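Local coordinates for 2-dehydropantoate 2-reductase (Bacillus subtilis, PDB 3EGO), which probably catalyses the NADPH-dependent reduction of 2-dehydropantoate (ketopantoate) to (R)-pantoate in pantothenate biosynthesis, at residues L277-V280 / H281-F284. Residues are numbered along the deposited sequence; the frame is centred on the assembly and turned at random.
Sequences LDAV and HLEF
A279 and E283 are joined through the backbone: E283 N donates to A279 O over 2.8 Å, with an N-H...O angle of 141°. E283 CB also lies against the same carbonyl, 3.3 Å from A279 O, in van der Waals contact. One residue on, F284 N donates to V280 O at 3.1 Å. Both are i to i+4 bonds. They form the first turn of helix 280-291, with A279 as N-cap. This helix belongs to the helical C-terminal domain of the ketopantoate reductase family. The N-cap is an alanine and brings no polar side chain to the turn. Instead, L282 N donates to E218 OE1 of helix 206-223, and H281 ND1 is hydrogen-bonded to E218 OE2.

Apolar contacts are few. A279 CB meets L282 CB at 4.2 Å, and both side chains rest on L269 of helix 261-274.

V280 has two conformers, so the touch of its CG1 on the H281 ring is doubtful. With CG beside its backbone N (chi1 -61°), H281 carries its ring out to the second subunit, where NE2 is hydrogen-bonded to H281 NE2 of that chain, while F284, with CG anti to its own N (chi1 -176°), leads its ring away from 277-280 to stack with F211 of the second subunit.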
loop_
_atom_site.group_PDB
_atom_site.type_symbol
_atom_site.label_atom_id
_atom_site.label_comp_id
_atom_site.label_asym_id
_atom_site.label_seq_id
_atom_site.Cartn_x
_atom_site.Cartn_y
_atom_site.Cartn_z
ATOM N N LEU A 277 6.691 14.224 -18.908
ATOM C CA LEU A 277 6.040 12.935 -19.066
ATOM C C LEU A 277 5.194 12.635 -17.829
ATOM O O LEU A 277 5.464 13.122 -16.733
ATOM C CB LEU A 277 7.080 11.826 -19.249
ATOM C CG LEU A 277 7.747 11.656 -20.624
ATOM C CD1 LEU A 277 9.034 10.775 -20.497
ATOM C CD2 LEU A 277 6.748 11.046 -21.596
ATOM N N ASP A 278 4.187 11.805 -18.021
ATOM C CA ASP A 278 3.333 11.426 -16.933
ATOM C C ASP A 278 3.870 10.129 -16.326
ATOM O O ASP A 278 4.495 9.289 -17.002
ATOM C CB ASP A 278 1.896 11.282 -17.417
ATOM C CG ASP A 278 1.247 12.652 -17.726
ATOM O OD1 ASP A 278 1.583 13.671 -17.058
ATOM O OD2 ASP A 278 0.403 12.704 -18.645
ATOM N N ALA A 279 3.637 9.978 -15.039
ATOM C CA ALA A 279 4.161 8.836 -14.310
ATOM C C ALA A 279 3.199 8.634 -13.160
ATOM O O ALA A 279 3.639 8.564 -12.016
ATOM C CB ALA A 279 5.506 9.177 -13.764
ATOM N N VAL A 280 1.905 8.554 -13.482
ATOM C CA VAL A 280 0.868 8.480 -12.452
ATOM C C VAL A 280 0.973 7.219 -11.591
ATOM O O VAL A 280 0.772 7.291 -10.375
ATOM C CB VAL A 280 -0.561 8.592 -13.021
ATOM C CG1 VAL A 280 -0.911 7.387 -13.841
ATOM C CG2 VAL A 280 -1.558 8.737 -11.887
ATOM N N HIS A 281 1.268 6.073 -12.204
ATOM C CA HIS A 281 1.383 4.843 -11.421
ATOM C C HIS A 281 2.635 4.873 -10.572
ATOM O O HIS A 281 2.587 4.570 -9.388
ATOM C CB HIS A 281 1.379 3.629 -12.322
ATOM C CG HIS A 281 0.127 3.499 -13.118
ATOM N ND1 HIS A 281 -0.064 4.149 -14.316
ATOM C CD2 HIS A 281 -1.019 2.832 -12.859
ATOM C CE1 HIS A 281 -1.269 3.858 -14.779
ATOM N NE2 HIS A 281 -1.874 3.072 -13.906
ATOM N N LEU A 282 3.767 5.221 -11.173
ATOM C CA LEU A 282 4.982 5.428 -10.376
ATOM C C LEU A 282 4.786 6.428 -9.227
ATOM O O LEU A 282 5.343 6.275 -8.143
ATOM C CB LEU A 282 6.136 5.878 -11.295
ATOM C CG LEU A 282 6.696 4.793 -12.224
ATOM C CD1 LEU A 282 7.499 5.452 -13.331
ATOM C CD2 LEU A 282 7.585 3.849 -11.448
ATOM N N GLU A 283 4.015 7.487 -9.456
ATOM C CA GLU A 283 3.871 8.492 -8.421
ATOM C C GLU A 283 3.043 7.911 -7.264
ATOM O O GLU A 283 3.298 8.188 -6.080
ATOM C CB GLU A 283 3.124 9.689 -9.004
ATOM C CG GLU A 283 3.234 10.924 -8.200
ATOM C CD GLU A 283 4.339 11.783 -8.722
ATOM O OE1 GLU A 283 5.401 11.784 -8.083
ATOM O OE2 GLU A 283 4.148 12.437 -9.777
ATOM N N PHE A 284 2.033 7.129 -7.588
ATOM C CA PHE A 284 1.166 6.572 -6.538
ATOM C C PHE A 284 1.963 5.549 -5.671
ATOM O O PHE A 284 1.851 5.490 -4.438
ATOM C CB PHE A 284 -0.060 5.867 -7.146
ATOM C CG PHE A 284 -1.027 5.358 -6.083
ATOM C CD1 PHE A 284 -1.959 6.226 -5.521
ATOM C CD2 PHE A 284 -0.925 4.069 -5.587
ATOM C CE1 PHE A 284 -2.826 5.785 -4.513
ATOM C CE2 PHE A 284 -1.765 3.615 -4.583
ATOM C CZ PHE A 284 -2.696 4.475 -4.021
#